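Local coordinates for protein probable 3-hydroxybutyryl-CoA dehydrogenase (Escherichia coli, PDB 3MOG) that catalyses the NAD(+)-dependent oxidation of (3S)-3-hydroxyadipyl-CoA to 3-oxoadipyl-CoA in the breakdown of phenylacetate, at residues 185-190 / 251-256; 393-398 / 439-444. One frame throughout, in Å; residues are numbered along the deposited sequence.

In the fold
From the N terminus the chain first builds the NAD-binding domain, whose mixed sheet ends at strand 179-184. The loop leaving that strand begins contact 1, which is closed some sixty residues later, after a run of helices, at the C-terminal end of helix 239-252. The chain then passes through a second, smaller sheet that includes the reduced Rossmann-fold region, before contact 2 opens on helix 390-406 and closes on helix 438-452. The two loops therefore follow one another, neither nested nor crossed. Contact 1 ties an interdomain loop to a helix end that forms part of a subunit interface, and contact 2 joins two helices of the second C-terminal domain. Their centres lie about 21 Å apart.

Contact 1: residues 185-190 / 251-256; sequences STPGFI and NAFWQE
The phenyl ring of Phe-253 receives Pro-187 over one of its faces, and the Phe-259 ring also meets it, the two ring planes about 20° apart. Pro-187 CG stands 4.1 Å from the ring centroid of Phe-253 and only 13° off the ring normal, a CH-pi contact. The neighbouring carbon is shifted toward the rim, with Pro-187 CB 3.7 Å from Phe-253 CE1. The same proline also meets the methyl of Ala-252, its CG lying 3.6 Å from Ala-252 CB. Phe-253 can offer its face because CG is turned beside the backbone N and opposite the carbonyl carbon (chi1 -85°), which brings the ring end nearer the loop.

Pro-187 and Gly-188 form the corner of a type II beta turn, closed by Phe-189 N bonding to Thr-186 O at 3.0 Å, and the corner projects the proline ring. This turn lies in the loop between strand 179-184, at the edge of the NAD-binding domain's sheet, and the helical C-terminal domain that supplies helix 239-252. That helix ends in a Schellman motif with Trp-254 as its C-prime residue: Gln-255 N bonds back to the carbonyl of the residue before Asn-251, and Trp-254 N to Asn-251 O at 3.1 Å. Past the helix end, Gln-255 NE2 reaches back to Asn-251 OD1 (3.2 Å), in the carbonyl plane and on a lone pair.

With a serine in place of Phe-253, Pro-187 would probably lose the apolar face it lies on, opening a gap beside the turn. The ring packs on Leu-263 of the second subunit, whose Arg-257 forms a salt bridge with Glu-256 and a hydrogen bond with Trp-254 O, while Gln-255 meets its counterparts in both other subunits of the homotrimer.

Contact 2: residues 393-398 / 439-444; sequences TVAMII and QRILRL
Apolar contact between methyl groups carries the meeting of Ala-395 with Ile-441 and Leu-444. The CB of Ala-395 is received by two residues one helical turn apart: it lies 4.0 Å from Ile-441 CG2 and 3.8 Å from Leu-444 CD2. A looser touch is made beside it, methyl tip to methyl tip, where Ile-398 CD1 faces Ile-441 CD1 at 4.4 Å. In Ile-441 the CG2 branch, opposite the backbone N, serves Ala-395, while the CG1 arm, lying beside that N (chi1 -62°), sends CD1 toward Ile-398. One residue thus spans both partners on the other helix.

The main chains come near each other where the residue between them is small. The segments 393-398 and 439-444, on helices 390-406 and 438-452 of the second C-terminal domain, cross at -106°, their axes 10.0 Å apart at closest, and the alanine sits at the crossing, its CA 5.8 Å from Ile-441 CA. Trp-391, a turn earlier on the first helix, also packs on Ile-441 and Leu-444.

Charged groups are kept to other sides of the second helix: Arg-440 forms a salt bridge with Glu-324 and Arg-443 one with Asp-312. The buried crossing, built from apolar carbons, therefore leaves no polar atom of its side chains in need of a partner, and its fit rests on the closeness of branches rather than on directional bonds.

Contact 1: residues 185-190 / 251-256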
loop_
_atom_site.group_PDB
_atom_site.type_symbol
_atom_site.label_atom_id
_atom_site.label_comp_id
_atom_site.label_asym_id
_atom_site.label_seq_id
_atom_site.Cartn_x
_atom_site.Cartn_y
_atom_site.Cartn_z
ATOM N N SER C 185 14.525 10.205 15.242
ATOM C CA SER C 185 14.653 8.802 14.919
ATOM C C SER C 185 13.539 8.297 14.001
ATOM O O SER C 185 12.727 7.462 14.385
ATOM C CB SER C 185 14.719 7.973 16.211
ATOM O OG SER C 185 15.250 6.707 15.904
ATOM N N THR C 186 13.521 8.797 12.774
ATOM C CA THR C 186 12.535 8.381 11.788
ATOM C C THR C 186 13.255 7.516 10.751
ATOM O O THR C 186 14.475 7.640 10.598
ATOM C CB THR C 186 11.884 9.621 11.139
ATOM O OG1 THR C 186 12.911 10.451 10.579
ATOM C CG2 THR C 186 11.097 10.408 12.181
ATOM N N PRO C 187 12.516 6.636 10.049
ATOM C CA PRO C 187 13.132 5.692 9.111
ATOM C C PRO C 187 14.042 6.356 8.079
ATOM O O PRO C 187 13.600 7.267 7.367
ATOM C CB PRO C 187 11.934 5.085 8.385
ATOM C CG PRO C 187 10.793 5.244 9.326
ATOM C CD PRO C 187 11.048 6.485 10.089
ATOM N N GLY C 188 15.289 5.886 8.018
ATOM C CA GLY C 188 16.275 6.325 7.029
ATOM C C GLY C 188 16.990 7.609 7.411
ATOM O O GLY C 188 17.800 8.113 6.641
ATOM N N PHE C 189 16.680 8.130 8.598
ATOM C CA PHE C 189 17.171 9.430 9.101
ATOM C C PHE C 189 17.015 10.560 8.059
ATOM O O PHE C 189 15.891 10.843 7.627
ATOM C CB PHE C 189 18.591 9.311 9.678
ATOM C CG PHE C 189 18.753 8.209 10.726
ATOM C CD1 PHE C 189 17.700 7.854 11.582
ATOM C CD2 PHE C 189 19.976 7.562 10.873
ATOM C CE1 PHE C 189 17.855 6.858 12.535
ATOM C CE2 PHE C 189 20.147 6.564 11.828
ATOM C CZ PHE C 189 19.086 6.210 12.660
ATOM N N ILE C 190 18.111 11.208 7.665
ATOM C CA ILE C 190 18.081 12.133 6.520
ATOM C C ILE C 190 18.623 11.435 5.274
ATOM O O ILE C 190 17.901 11.250 4.288
ATOM C CB ILE C 190 18.913 13.412 6.739
ATOM C CG1 ILE C 190 18.504 14.160 7.999
ATOM C CG2 ILE C 190 18.790 14.362 5.542
ATOM C CD1 ILE C 190 19.571 15.195 8.383
ATOM N N ASN C 251 9.272 -0.529 4.265
ATOM C CA ASN C 251 8.466 -1.241 5.256
ATOM C C ASN C 251 8.227 -0.443 6.532
ATOM O O ASN C 251 7.176 -0.573 7.134
ATOM C CB ASN C 251 9.103 -2.592 5.604
ATOM C CG ASN C 251 8.993 -3.603 4.467
ATOM O OD1 ASN C 251 7.942 -3.740 3.830
ATOM N ND2 ASN C 251 10.079 -4.313 4.211
ATOM N N ALA C 252 9.200 0.385 6.924
ATOM C CA ALA C 252 9.069 1.209 8.119
ATOM C C ALA C 252 8.098 2.371 7.922
ATOM O O ALA C 252 7.668 3.001 8.898
ATOM C CB ALA C 252 10.447 1.710 8.599
ATOM N N PHE C 253 7.767 2.660 6.662
ATOM C CA PHE C 253 6.770 3.676 6.311
ATOM C C PHE C 253 5.463 3.008 5.894
ATOM O O PHE C 253 4.594 3.630 5.232
ATOM C CB PHE C 253 7.267 4.582 5.187
ATOM C CG PHE C 253 8.115 5.755 5.647
ATOM C CD1 PHE C 253 9.448 5.839 5.285
ATOM C CD2 PHE C 253 7.559 6.802 6.393
ATOM C CE1 PHE C 253 10.247 6.941 5.680
ATOM C CE2 PHE C 253 8.335 7.889 6.794
ATOM C CZ PHE C 253 9.691 7.961 6.428
ATOM N N TRP C 254 5.323 1.742 6.293
ATOM C CA TRP C 254 4.133 0.946 6.009
ATOM C C TRP C 254 3.815 0.968 4.519
ATOM O O TRP C 254 2.705 1.323 4.096
ATOM C CB TRP C 254 2.942 1.413 6.848
ATOM C CG TRP C 254 3.164 1.306 8.331
ATOM C CD1 TRP C 254 3.196 0.154 9.087
ATOM C CD2 TRP C 254 3.370 2.392 9.247
ATOM N NE1 TRP C 254 3.428 0.465 10.403
ATOM C CE2 TRP C 254 3.538 1.826 10.534
ATOM C CE3 TRP C 254 3.446 3.787 9.102
ATOM C CZ2 TRP C 254 3.774 2.606 11.673
ATOM C CZ3 TRP C 254 3.678 4.564 10.232
ATOM C CH2 TRP C 254 3.836 3.970 11.501
ATOM N N GLN C 255 4.796 0.587 3.722
ATOM C CA GLN C 255 4.678 0.433 2.273
ATOM C C GLN C 255 4.306 1.629 1.391
ATOM O O GLN C 255 3.630 1.476 0.418
ATOM C CB GLN C 255 3.772 -0.744 1.934
ATOM C CG GLN C 255 4.254 -2.057 2.411
ATOM C CD GLN C 255 3.965 -2.290 3.855
ATOM O OE1 GLN C 255 2.871 -2.046 4.320
ATOM N NE2 GLN C 255 4.942 -2.782 4.570
ATOM N N GLU C 256 4.785 2.797 1.748
ATOM C CA GLU C 256 4.725 4.020 0.937
ATOM C C GLU C 256 5.333 3.824 -0.451
ATOM O O GLU C 256 6.487 3.421 -0.567
ATOM C CB GLU C 256 5.508 5.149 1.627
ATOM C CG GLU C 256 4.776 5.887 2.727
ATOM C CD GLU C 256 3.607 6.741 2.238
ATOM O OE1 GLU C 256 3.656 7.237 1.084
ATOM O OE2 GLU C 256 2.648 6.923 3.030
#

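Contact 2: residues 393-398 / 439-444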
loop_
_atom_site.group_PDB
_atom_site.type_symbol
_atom_site.label_atom_id
_atom_site.label_comp_id
_atom_site.label_asym_id
_atom_site.label_seq_id
_atom_site.Cartn_x
_atom_site.Cartn_y
_atom_site.Cartn_z
ATOM N N THR C 393 14.731 12.696 -11.757
ATOM C CA THR C 393 15.434 12.199 -10.564
ATOM C C THR C 393 15.671 13.311 -9.540
ATOM O O THR C 393 15.502 13.103 -8.328
ATOM C CB THR C 393 16.797 11.547 -10.934
ATOM O OG1 THR C 393 16.578 10.438 -11.823
ATOM C CG2 THR C 393 17.533 11.054 -9.701
ATOM N N VAL C 394 16.065 14.489 -10.024
ATOM C CA VAL C 394 16.400 15.589 -9.118
ATOM C C VAL C 394 15.128 16.155 -8.473
ATOM O O VAL C 394 15.107 16.353 -7.271
ATOM C CB VAL C 394 17.275 16.665 -9.791
ATOM C CG1 VAL C 394 17.517 17.816 -8.843
ATOM C CG2 VAL C 394 18.632 16.068 -10.244
ATOM N N ALA C 395 14.065 16.343 -9.267
ATOM C CA ALA C 395 12.720 16.673 -8.748
ATOM C C ALA C 395 12.262 15.772 -7.612
ATOM O O ALA C 395 11.821 16.264 -6.565
ATOM C CB ALA C 395 11.658 16.681 -9.881
ATOM N N MET C 396 12.388 14.461 -7.796
ATOM C CA MET C 396 11.980 13.504 -6.746
ATOM C C MET C 396 12.871 13.527 -5.502
ATOM O O MET C 396 12.363 13.392 -4.393
ATOM C CB MET C 396 11.852 12.102 -7.309
ATOM C CG MET C 396 10.613 11.935 -8.193
ATOM S SD MET C 396 9.068 11.850 -7.277
ATOM C CE MET C 396 9.300 10.196 -6.655
ATOM N N ILE C 397 14.181 13.724 -5.684
ATOM C CA ILE C 397 15.108 13.933 -4.566
ATOM C C ILE C 397 14.674 15.157 -3.739
ATOM O O ILE C 397 14.586 15.091 -2.506
ATOM C CB ILE C 397 16.582 14.123 -5.064
ATOM C CG1 ILE C 397 17.166 12.808 -5.569
ATOM C CG2 ILE C 397 17.492 14.649 -3.960
ATOM C CD1 ILE C 397 18.462 12.974 -6.356
ATOM N N ILE C 398 14.387 16.256 -4.435
ATOM C CA ILE C 398 13.971 17.522 -3.805
ATOM C C ILE C 398 12.612 17.419 -3.075
ATOM O O ILE C 398 12.430 17.937 -1.970
ATOM C CB ILE C 398 13.941 18.630 -4.873
ATOM C CG1 ILE C 398 15.362 18.914 -5.380
ATOM C CG2 ILE C 398 13.257 19.899 -4.369
ATOM C CD1 ILE C 398 15.372 19.802 -6.622
ATOM N N GLN C 439 8.341 26.514 -8.810
ATOM C CA GLN C 439 7.217 26.349 -9.715
ATOM C C GLN C 439 7.557 25.381 -10.827
ATOM O O GLN C 439 6.696 24.632 -11.286
ATOM C CB GLN C 439 6.792 27.682 -10.316
ATOM C CG GLN C 439 6.106 28.596 -9.345
ATOM C CD GLN C 439 6.015 29.999 -9.883
ATOM O OE1 GLN C 439 4.977 30.403 -10.395
ATOM N NE2 GLN C 439 7.117 30.741 -9.802
ATOM N N ARG C 440 8.819 25.408 -11.242
ATOM C CA ARG C 440 9.329 24.514 -12.262
ATOM C C ARG C 440 9.344 23.053 -11.800
ATOM O O ARG C 440 8.961 22.162 -12.556
ATOM C CB ARG C 440 10.737 24.949 -12.678
ATOM C CG ARG C 440 11.272 24.180 -13.871
ATOM C CD ARG C 440 12.565 24.764 -14.387
ATOM N NE ARG C 440 13.026 23.967 -15.514
ATOM C CZ ARG C 440 14.083 24.266 -16.262
ATOM N NH1 ARG C 440 14.417 23.452 -17.250
ATOM N NH2 ARG C 440 14.816 25.357 -16.010
ATOM N N ILE C 441 9.801 22.818 -10.574
ATOM C CA ILE C 441 9.799 21.471 -9.992
ATOM C C ILE C 441 8.364 20.998 -9.800
ATOM O O ILE C 441 8.029 19.862 -10.141
ATOM C CB ILE C 441 10.575 21.408 -8.644
ATOM C CG1 ILE C 441 12.049 21.781 -8.851
ATOM C CG2 ILE C 441 10.437 20.025 -7.979
ATOM C CD1 ILE C 441 12.746 20.984 -9.932
ATOM N N LEU C 442 7.517 21.892 -9.291
ATOM C CA LEU C 442 6.093 21.601 -9.113
ATOM C C LEU C 442 5.398 21.176 -10.402
ATOM O O LEU C 442 4.716 20.158 -10.419
ATOM C CB LEU C 442 5.354 22.797 -8.496
ATOM C CG LEU C 442 3.850 22.670 -8.384
ATOM C CD1 LEU C 442 3.473 21.694 -7.253
ATOM C CD2 LEU C 442 3.191 24.025 -8.205
ATOM N N ARG C 443 5.577 21.951 -11.475
ATOM C CA ARG C 443 4.915 21.662 -12.756
ATOM C C ARG C 443 5.284 20.272 -13.321
ATOM O O ARG C 443 4.413 19.524 -13.778
ATOM C CB ARG C 443 5.230 22.757 -13.778
ATOM C CG ARG C 443 4.629 22.513 -15.172
ATOM C CD ARG C 443 4.888 23.687 -16.106
ATOM N NE ARG C 443 6.306 24.055 -16.153
ATOM C CZ ARG C 443 6.779 25.154 -16.730
ATOM N NH1 ARG C 443 5.955 26.006 -17.333
ATOM N NH2 ARG C 443 8.084 25.394 -16.712
ATOM N N LEU C 444 6.574 19.961 -13.265
ATOM C CA LEU C 444 7.117 18.679 -13.678
ATOM C C LEU C 444 6.476 17.511 -12.920
ATOM O O LEU C 444 5.921 16.594 -13.537
ATOM C CB LEU C 444 8.626 18.702 -13.476
ATOM C CG LEU C 444 9.482 17.444 -13.610
ATOM C CD1 LEU C 444 9.310 16.787 -14.948
ATOM C CD2 LEU C 444 10.917 17.892 -13.454
#